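Local coordinates for STING-associated CdnE c-di-GMP synthase (Flavobacteriaceae, PDB 6WT8), which synthesises the cyclic dinucleotide c-di-GMP, probably from two GTP, as the nucleotidyltransferase of a CBASS defence system, probably signalling to a bacterial STING receptor, at residues 5-13 against 46-54; 176-184 against 221-230. All coordinates share one frame; numbering follows the deposited sequence.

The two contacts lie far apart in the single chain. Their centres are 39 Å apart and their nearest atoms about 24 Å. Along the sequence they come in series: contact 1 is closed before contact 2 opens. Contact 1 is all helical. It pairs helix 5-16 with helix 46-56, and both also pack on helices from late in the chain, 253-266 and 336-360. Contact 2 lies at the margin of the mixed sheet, between two loops. These flank strands 176-177, 184-189 and 218-221 and lie beside helix 154-172. The two contacts share no helix or strand. Contact 1 thus joins two N-terminal helices, while contact 2 joins two surface loops at the sheet.

Contact 1 of 2, residues 5-13 against 46-54; sequences YLELIKKVR and DVSIYIKES
Val-47 lies over one face of the Tyr-5 ring, its CB 3.9 Å from the centroid and almost on the ring normal, a CH-pi contact. Tyr-50 CD2 lies at the edge of the Tyr-5 ring; as a pair the rings are oblique, their planes 50° apart. With CG anti to the backbone N (chi1 173°), Tyr-50 reaches across to helix 5-13. Leu-8 CB then sits over a face of its ring, 3.5 Å from Tyr-50 CE1. Ser-54 OG lies over the opposite face, near the rim. The segments run nearly parallel at 21°, packed knobs-into-holes: Tyr-50 sits among Tyr-5, Leu-8, Ile-9 and Val-12, and Ile-9 among Asp-46, Ile-49, Tyr-50 and Glu-53. Helix 336-360 adds Asp-356, which hydrogen-bonds Tyr-5 OH. Ile-9 puts CD1 3.8 Å from Ile-49 CG2. Val-12 CG2 comes within 3.6 Å of Tyr-50 CE1. Farther along, Arg-13 grips Glu-53 side-on in a salt bridge, NE to OE1 at 2.9 Å and NH2 to OE2 at 3.0 Å. Both oxygens use syn lone pairs, and the two flat groups are nearly coplanar. A leucine in place of Arg-13 would probably leave the Glu-53 carboxylate without its paired charge and free to turn.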
loop_
_atom_site.group_PDB
_atom_site.type_symbol
_atom_site.label_atom_id
_atom_site.label_comp_id
_atom_site.label_asym_id
_atom_site.label_seq_id
_atom_site.Cartn_x
_atom_site.Cartn_y
_atom_site.Cartn_z
ATOM N N TYR A 5 0.208 -1.909 -28.362
ATOM C CA TYR A 5 0.832 -1.059 -27.344
ATOM C C TYR A 5 0.391 0.387 -27.465
ATOM O O TYR A 5 0.354 1.115 -26.464
ATOM C CB TYR A 5 2.342 -1.183 -27.401
ATOM C CG TYR A 5 2.772 -2.527 -26.918
ATOM C CD1 TYR A 5 2.758 -2.837 -25.582
ATOM C CD2 TYR A 5 3.095 -3.527 -27.816
ATOM C CE1 TYR A 5 3.084 -4.112 -25.144
ATOM C CE2 TYR A 5 3.474 -4.773 -27.405
ATOM C CZ TYR A 5 3.467 -5.068 -26.060
ATOM O OH TYR A 5 3.837 -6.357 -25.692
ATOM N N LEU A 6 0.026 0.825 -28.660
ATOM C CA LEU A 6 -0.525 2.176 -28.804
ATOM C C LEU A 6 -1.794 2.341 -27.981
ATOM O O LEU A 6 -1.960 3.331 -27.257
ATOM C CB LEU A 6 -0.783 2.479 -30.288
ATOM C CG LEU A 6 -1.371 3.871 -30.470
ATOM C CD1 LEU A 6 -0.280 4.816 -30.020
ATOM C CD2 LEU A 6 -1.727 4.136 -31.920
ATOM N N GLU A 7 -2.702 1.365 -28.058
ATOM C CA GLU A 7 -3.921 1.433 -27.266
ATOM C C GLU A 7 -3.606 1.354 -25.772
ATOM O O GLU A 7 -4.218 2.056 -24.965
ATOM C CB GLU A 7 -4.869 0.310 -27.684
ATOM C CG GLU A 7 -6.220 0.359 -26.987
ATOM C CD GLU A 7 -7.264 -0.580 -27.611
ATOM O OE1 GLU A 7 -6.880 -1.491 -28.393
ATOM O OE2 GLU A 7 -8.471 -0.392 -27.312
ATOM N N LEU A 8 -2.626 0.524 -25.400
ATOM C CA LEU A 8 -2.240 0.386 -24.000
ATOM C C LEU A 8 -1.643 1.683 -23.469
ATOM O O LEU A 8 -1.960 2.104 -22.342
ATOM C CB LEU A 8 -1.259 -0.776 -23.810
ATOM C CG LEU A 8 -1.893 -2.168 -23.912
ATOM C CD1 LEU A 8 -0.786 -3.260 -24.003
ATOM C CD2 LEU A 8 -2.870 -2.353 -22.743
ATOM N N ILE A 9 -0.784 2.330 -24.276
ATOM C CA ILE A 9 -0.213 3.614 -23.871
ATOM C C ILE A 9 -1.319 4.638 -23.629
ATOM O O ILE A 9 -1.306 5.364 -22.619
ATOM C CB ILE A 9 0.789 4.119 -24.921
ATOM C CG1 ILE A 9 2.076 3.259 -24.888
ATOM C CG2 ILE A 9 1.097 5.607 -24.690
ATOM C CD1 ILE A 9 2.928 3.388 -26.163
ATOM N N LYS A 10 -2.308 4.693 -24.526
ATOM C CA LYS A 10 -3.409 5.638 -24.343
ATOM C C LYS A 10 -4.188 5.338 -23.053
ATOM O O LYS A 10 -4.596 6.252 -22.323
ATOM C CB LYS A 10 -4.335 5.606 -25.563
ATOM C CG LYS A 10 -3.674 6.181 -26.798
ATOM C CD LYS A 10 -4.556 6.029 -28.039
ATOM C CE LYS A 10 -3.798 6.549 -29.242
ATOM N NZ LYS A 10 -3.374 7.958 -28.963
ATOM N N LYS A 11 -4.345 4.061 -22.718
ATOM C CA LYS A 11 -5.093 3.721 -21.504
ATOM C C LYS A 11 -4.325 4.134 -20.254
ATOM O O LYS A 11 -4.895 4.701 -19.314
ATOM C CB LYS A 11 -5.365 2.217 -21.449
ATOM C CG LYS A 11 -6.448 1.803 -22.423
ATOM C CD LYS A 11 -6.794 0.358 -22.194
ATOM C CE LYS A 11 -8.159 0.057 -22.778
ATOM N NZ LYS A 11 -8.238 -1.385 -23.121
ATOM N N VAL A 12 -3.028 3.821 -20.203
ATOM C CA VAL A 12 -2.223 4.215 -19.043
ATOM C C VAL A 12 -2.237 5.719 -18.890
ATOM O O VAL A 12 -2.334 6.240 -17.783
ATOM C CB VAL A 12 -0.785 3.679 -19.193
ATOM C CG1 VAL A 12 0.140 4.216 -18.069
ATOM C CG2 VAL A 12 -0.756 2.203 -19.110
ATOM N N ARG A 13 -2.090 6.440 -19.996
ATOM C CA ARG A 13 -2.091 7.897 -19.944
ATOM C C ARG A 13 -3.381 8.443 -19.380
ATOM O O ARG A 13 -3.367 9.408 -18.597
ATOM C CB ARG A 13 -1.860 8.445 -21.352
ATOM C CG ARG A 13 -0.401 8.328 -21.664
ATOM C CD ARG A 13 -0.090 8.705 -23.103
ATOM N NE ARG A 13 1.362 8.789 -23.263
ATOM C CZ ARG A 13 1.977 9.504 -24.208
ATOM N NH1 ARG A 13 1.278 10.190 -25.093
ATOM N NH2 ARG A 13 3.294 9.548 -24.232
ATOM N N ASP A 46 7.128 1.319 -28.978
ATOM C CA ASP A 46 5.852 1.403 -28.278
ATOM C C ASP A 46 5.842 0.513 -27.042
ATOM O O ASP A 46 5.337 0.931 -25.991
ATOM C CB ASP A 46 4.671 1.026 -29.185
ATOM C CG ASP A 46 4.341 2.107 -30.227
ATOM O OD1 ASP A 46 4.919 3.222 -30.176
ATOM O OD2 ASP A 46 3.485 1.829 -31.104
ATOM N N VAL A 47 6.422 -0.696 -27.131
ATOM C CA VAL A 47 6.394 -1.582 -25.951
ATOM C C VAL A 47 7.197 -0.971 -24.804
ATOM O O VAL A 47 6.766 -0.990 -23.633
ATOM C CB VAL A 47 6.888 -3.007 -26.308
ATOM C CG1 VAL A 47 8.265 -3.054 -26.984
ATOM C CG2 VAL A 47 6.884 -3.916 -25.067
ATOM N N SER A 48 8.352 -0.386 -25.122
ATOM C CA SER A 48 9.157 0.274 -24.085
ATOM C C SER A 48 8.419 1.464 -23.480
ATOM O O SER A 48 8.465 1.683 -22.262
ATOM C CB SER A 48 10.480 0.742 -24.662
ATOM O OG SER A 48 11.077 1.594 -23.699
ATOM N N ILE A 49 7.777 2.288 -24.315
ATOM C CA ILE A 49 7.032 3.421 -23.753
ATOM C C ILE A 49 5.915 2.949 -22.831
ATOM O O ILE A 49 5.664 3.532 -21.760
ATOM C CB ILE A 49 6.498 4.299 -24.899
ATOM C CG1 ILE A 49 7.678 4.904 -25.635
ATOM C CG2 ILE A 49 5.606 5.385 -24.375
ATOM C CD1 ILE A 49 7.221 5.513 -26.976
ATOM N N TYR A 50 5.213 1.894 -23.232
ATOM C CA TYR A 50 4.191 1.332 -22.354
ATOM C C TYR A 50 4.792 0.915 -21.016
ATOM O O TYR A 50 4.201 1.168 -19.957
ATOM C CB TYR A 50 3.539 0.132 -23.029
ATOM C CG TYR A 50 2.576 -0.634 -22.136
ATOM C CD1 TYR A 50 1.448 -0.019 -21.604
ATOM C CD2 TYR A 50 2.821 -1.962 -21.832
ATOM C CE1 TYR A 50 0.518 -0.738 -20.740
ATOM C CE2 TYR A 50 1.908 -2.685 -20.992
ATOM C CZ TYR A 50 0.794 -2.064 -20.468
ATOM O OH TYR A 50 -0.142 -2.723 -19.654
ATOM N N ILE A 51 5.895 0.182 -21.070
ATOM C CA ILE A 51 6.554 -0.241 -19.819
ATOM C C ILE A 51 6.937 0.973 -18.967
ATOM O O ILE A 51 6.669 1.014 -17.743
ATOM C CB ILE A 51 7.785 -1.094 -20.144
ATOM C CG1 ILE A 51 7.367 -2.400 -20.816
ATOM C CG2 ILE A 51 8.625 -1.338 -18.875
ATOM C CD1 ILE A 51 8.530 -3.115 -21.501
ATOM N N LYS A 52 7.535 1.988 -19.603
ATOM C CA LYS A 52 7.981 3.173 -18.848
ATOM C C LYS A 52 6.818 3.854 -18.157
ATOM O O LYS A 52 6.912 4.247 -16.978
ATOM C CB LYS A 52 8.662 4.190 -19.785
ATOM C CG LYS A 52 10.037 3.796 -20.128
ATOM C CD LYS A 52 10.758 4.949 -20.889
ATOM C CE LYS A 52 10.092 5.269 -22.210
ATOM N NZ LYS A 52 10.958 6.237 -23.073
ATOM N N GLU A 53 5.731 4.083 -18.897
ATOM C CA GLU A 53 4.633 4.851 -18.333
ATOM C C GLU A 53 3.873 4.025 -17.311
ATOM O O GLU A 53 3.345 4.584 -16.339
ATOM C CB GLU A 53 3.762 5.366 -19.483
ATOM C CG GLU A 53 4.648 6.367 -20.290
ATOM C CD GLU A 53 3.913 7.206 -21.310
ATOM O OE1 GLU A 53 2.680 7.047 -21.428
ATOM O OE2 GLU A 53 4.601 8.020 -22.015
ATOM N N SER A 54 3.883 2.696 -17.480
ATOM C CA SER A 54 3.292 1.817 -16.476
ATOM C C SER A 54 4.122 1.792 -15.189
ATOM O O SER A 54 3.563 1.640 -14.098
ATOM C CB SER A 54 3.178 0.398 -17.008
ATOM O OG SER A 54 2.177 0.307 -18.007
#

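Contact 2 of 2, residues 176-184 against 221-230; sequences VDIEKENSI and IYNKKTGKIN
Glu-181 O accepts from Lys-224 N at 2.8 Å, a nearly straight bond (175°) between the two backbones. Water 1 lies within bonding distance of Glu-181 O and Tyr-222 O, and water 2 of Tyr-222 O and Asn-182 O. The extended side chain of Lys-224 carries NZ to Ile-178 O, to which it donates at 3.1 Å. That ammonium also has a salt bridge to Glu-166 of helix 154-172.

Asn-182 OD1 receives Asn-230 ND2 at 3.1 Å. The donor stands above the carbonyl plane of Asn-182, while OD1 lies in the amide plane of Asn-230. Asn-230 ND2 also donates to Ile-221 O. Water 3 accepts from ND2 of Asn-182 and of Asn-223 and donates to Asn-230 OD1, at 2.6 Å. One water thus links all three amides.

A chi1 of -178° swings the Asn-223 amide toward Glu-181, where Asn-223 ND2 makes a weak 3.4 Å bond to Glu-181 OE2. Asn-223 OD1 serves its own loop instead, accepting from Thr-226 N at 2.9 Å and weakly from Lys-225 N. Lys-225 lays its CE against Glu-181 CG, 3.3 Å away.

In the first loop, Glu-179 N donates to Asp-177 OD1, an Asx turn as the chain leaves strand 176-177. In the second, Asn-223 forms an Asx motif and Thr-226 OG1 closes an ST turn by accepting from Lys-228 N. The two loops, each shaped by such side-chain-to-backbone turns, meet at the surface beside the mixed sheet.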
loop_
_atom_site.group_PDB
_atom_site.type_symbol
_atom_site.label_atom_id
_atom_site.label_comp_id
_atom_site.label_asym_id
_atom_site.label_seq_id
_atom_site.Cartn_x
_atom_site.Cartn_y
_atom_site.Cartn_z
ATOM N N VAL A 176 -21.125 15.176 2.028
ATOM C CA VAL A 176 -20.503 14.243 2.963
ATOM C C VAL A 176 -21.415 13.028 3.076
ATOM O O VAL A 176 -22.600 13.178 3.409
ATOM C CB VAL A 176 -20.319 14.865 4.358
ATOM C CG1 VAL A 176 -19.714 13.851 5.346
ATOM C CG2 VAL A 176 -19.464 16.047 4.283
ATOM N N ASP A 177 -20.876 11.833 2.807
ATOM C CA ASP A 177 -21.589 10.569 2.986
ATOM C C ASP A 177 -21.284 10.035 4.369
ATOM O O ASP A 177 -20.133 9.691 4.681
ATOM C CB ASP A 177 -21.183 9.544 1.923
ATOM C CG ASP A 177 -22.007 8.264 1.990
ATOM O OD1 ASP A 177 -22.842 8.103 2.907
ATOM O OD2 ASP A 177 -21.806 7.405 1.114
ATOM N N ILE A 178 -22.307 10.025 5.224
ATOM C CA ILE A 178 -22.169 9.550 6.583
ATOM C C ILE A 178 -22.775 8.167 6.765
ATOM O O ILE A 178 -22.811 7.662 7.905
ATOM C CB ILE A 178 -22.777 10.520 7.613
ATOM C CG1 ILE A 178 -24.293 10.557 7.421
ATOM C CG2 ILE A 178 -22.123 11.886 7.546
ATOM C CD1 ILE A 178 -25.093 11.087 8.629
ATOM N N GLU A 179 -23.187 7.518 5.682
ATOM C CA GLU A 179 -23.879 6.236 5.807
ATOM C C GLU A 179 -22.987 5.004 5.692
ATOM O O GLU A 179 -23.493 3.892 5.897
ATOM C CB GLU A 179 -25.017 6.151 4.769
ATOM C CG GLU A 179 -26.114 7.167 5.043
ATOM C CD GLU A 179 -26.637 7.076 6.480
ATOM O OE1 GLU A 179 -26.734 5.945 7.006
ATOM O OE2 GLU A 179 -26.945 8.126 7.098
ATOM N N LYS A 180 -21.697 5.143 5.379
ATOM C CA LYS A 180 -20.828 3.965 5.248
ATOM C C LYS A 180 -20.382 3.489 6.622
ATOM O O LYS A 180 -20.259 4.282 7.555
ATOM C CB LYS A 180 -19.590 4.225 4.383
ATOM C CG LYS A 180 -19.926 4.776 2.994
ATOM C CD LYS A 180 -18.752 4.566 2.019
ATOM C CE LYS A 180 -17.580 5.471 2.279
ATOM N NZ LYS A 180 -16.548 5.397 1.179
ATOM N N GLU A 181 -20.140 2.177 6.730
ATOM C CA GLU A 181 -19.902 1.558 8.033
ATOM C C GLU A 181 -18.557 1.980 8.585
ATOM O O GLU A 181 -18.429 2.217 9.796
ATOM C CB GLU A 181 -19.871 0.035 7.942
ATOM C CG GLU A 181 -21.021 -0.686 7.356
ATOM C CD GLU A 181 -20.691 -2.157 7.345
ATOM O OE1 GLU A 181 -19.682 -2.530 6.690
ATOM O OE2 GLU A 181 -21.377 -2.912 8.054
ATOM N N ASN A 182 -17.532 1.973 7.741
ATOM C CA ASN A 182 -16.160 2.054 8.212
ATOM C C ASN A 182 -15.484 3.372 7.862
ATOM O O ASN A 182 -14.321 3.562 8.214
ATOM C CB ASN A 182 -15.340 0.881 7.644
ATOM C CG ASN A 182 -15.709 -0.450 8.268
ATOM O OD1 ASN A 182 -15.859 -0.584 9.487
ATOM N ND2 ASN A 182 -15.884 -1.453 7.419
ATOM N N SER A 183 -16.170 4.305 7.208
ATOM C CA SER A 183 -15.543 5.621 6.988
ATOM C C SER A 183 -16.635 6.655 6.742
ATOM O O SER A 183 -17.791 6.324 6.442
ATOM C CB SER A 183 -14.530 5.624 5.807
ATOM O OG SER A 183 -15.261 5.384 4.594
ATOM N N ILE A 184 -16.222 7.918 6.810
ATOM C CA ILE A 184 -16.995 9.071 6.355
ATOM C C ILE A 184 -16.382 9.571 5.049
ATOM O O ILE A 184 -15.171 9.757 4.987
ATOM C CB ILE A 184 -16.979 10.183 7.417
ATOM C CG1 ILE A 184 -17.623 9.706 8.734
ATOM C CG2 ILE A 184 -17.769 11.432 6.897
ATOM C CD1 ILE A 184 -17.203 10.631 9.925
ATOM N N ILE A 221 -10.204 -0.558 13.278
ATOM C CA ILE A 221 -11.141 0.432 12.743
ATOM C C ILE A 221 -12.531 0.236 13.331
ATOM O O ILE A 221 -13.061 -0.885 13.373
ATOM C CB ILE A 221 -11.167 0.308 11.216
ATOM C CG1 ILE A 221 -9.801 0.778 10.703
ATOM C CG2 ILE A 221 -12.231 1.202 10.577
ATOM C CD1 ILE A 221 -9.564 0.480 9.190
ATOM N N TYR A 222 -13.173 1.349 13.716
ATOM C CA TYR A 222 -14.534 1.318 14.246
ATOM C C TYR A 222 -15.590 1.199 13.147
ATOM O O TYR A 222 -15.590 1.975 12.194
ATOM C CB TYR A 222 -14.782 2.595 15.045
ATOM C CG TYR A 222 -16.182 2.630 15.665
ATOM C CD1 TYR A 222 -16.533 1.744 16.652
ATOM C CD2 TYR A 222 -17.125 3.529 15.219
ATOM C CE1 TYR A 222 -17.812 1.757 17.236
ATOM C CE2 TYR A 222 -18.401 3.562 15.799
ATOM C CZ TYR A 222 -18.734 2.645 16.778
ATOM O OH TYR A 222 -20.002 2.683 17.357
ATOM N N ASN A 223 -16.482 0.231 13.283
ATOM C CA ASN A 223 -17.599 0.028 12.379
ATOM C C ASN A 223 -18.858 0.618 12.998
ATOM O O ASN A 223 -19.296 0.180 14.060
ATOM C CB ASN A 223 -17.795 -1.467 12.137
ATOM C CG ASN A 223 -18.942 -1.752 11.150
ATOM O OD1 ASN A 223 -20.040 -1.256 11.308
ATOM N ND2 ASN A 223 -18.642 -2.537 10.108
ATOM N N LYS A 224 -19.433 1.633 12.350
ATOM C CA LYS A 224 -20.560 2.370 12.946
ATOM C C LYS A 224 -21.830 1.532 13.022
ATOM O O LYS A 224 -22.614 1.693 13.954
ATOM C CB LYS A 224 -20.828 3.614 12.096
ATOM C CG LYS A 224 -22.043 4.408 12.488
ATOM C CD LYS A 224 -22.284 5.539 11.524
ATOM C CE LYS A 224 -23.475 6.408 11.954
ATOM N NZ LYS A 224 -23.829 7.232 10.763
ATOM N N LYS A 225 -21.999 0.624 12.077
ATOM C CA LYS A 225 -23.216 -0.182 11.995
ATOM C C LYS A 225 -23.218 -1.258 13.068
ATOM O O LYS A 225 -24.232 -1.465 13.739
ATOM C CB LYS A 225 -23.341 -0.801 10.599
ATOM C CG LYS A 225 -24.784 -1.138 10.217
ATOM C CD LYS A 225 -24.887 -1.951 8.919
ATOM C CE LYS A 225 -24.268 -1.251 7.704
ATOM N NZ LYS A 225 -24.832 0.095 7.357
ATOM N N THR A 226 -22.109 -1.984 13.213
ATOM C CA THR A 226 -22.040 -3.048 14.214
ATOM C C THR A 226 -21.702 -2.519 15.599
ATOM O O THR A 226 -21.985 -3.204 16.592
ATOM C CB THR A 226 -20.996 -4.083 13.814
ATOM O OG1 THR A 226 -19.701 -3.500 13.905
ATOM C CG2 THR A 226 -21.194 -4.519 12.363
ATOM N N GLY A 227 -21.069 -1.338 15.694
ATOM C CA GLY A 227 -20.642 -0.877 16.989
ATOM C C GLY A 227 -19.410 -1.583 17.508
ATOM O O GLY A 227 -19.136 -1.488 18.704
ATOM N N LYS A 228 -18.697 -2.305 16.663
ATOM C CA LYS A 228 -17.530 -3.081 17.080
ATOM C C LYS A 228 -16.291 -2.593 16.338
ATOM O O LYS A 228 -16.388 -1.926 15.307
ATOM C CB LYS A 228 -17.760 -4.559 16.812
ATOM C CG LYS A 228 -18.941 -5.101 17.572
ATOM C CD LYS A 228 -19.176 -6.536 17.162
ATOM C CE LYS A 228 -20.096 -7.282 18.164
ATOM N NZ LYS A 228 -21.465 -6.721 18.257
ATOM N N ILE A 229 -15.116 -2.989 16.827
ATOM C CA ILE A 229 -13.873 -2.670 16.116
ATOM C C ILE A 229 -13.457 -3.881 15.290
ATOM O O ILE A 229 -13.704 -5.038 15.691
ATOM C CB ILE A 229 -12.737 -2.222 17.064
ATOM C CG1 ILE A 229 -12.485 -3.207 18.198
ATOM C CG2 ILE A 229 -13.104 -0.839 17.696
ATOM C CD1 ILE A 229 -11.345 -2.785 19.143
ATOM N N ASN A 230 -12.923 -3.614 14.101
ATOM C CA ASN A 230 -12.452 -4.638 13.174
ATOM C C ASN A 230 -11.144 -5.256 13.678
ATOM O O ASN A 230 -10.459 -4.721 14.573
ATOM C CB ASN A 230 -12.237 -4.034 11.781
ATOM C CG ASN A 230 -13.571 -3.692 11.084
ATOM O OD1 ASN A 230 -14.243 -4.579 10.592
ATOM N ND2 ASN A 230 -13.939 -2.416 11.030
HETATM O O HOH W 1 -16.965 4.374 11.690
HETATM O O HOH W 2 -14.234 4.248 10.843
HETATM O O HOH W 3 -16.270 -3.969 9.108
#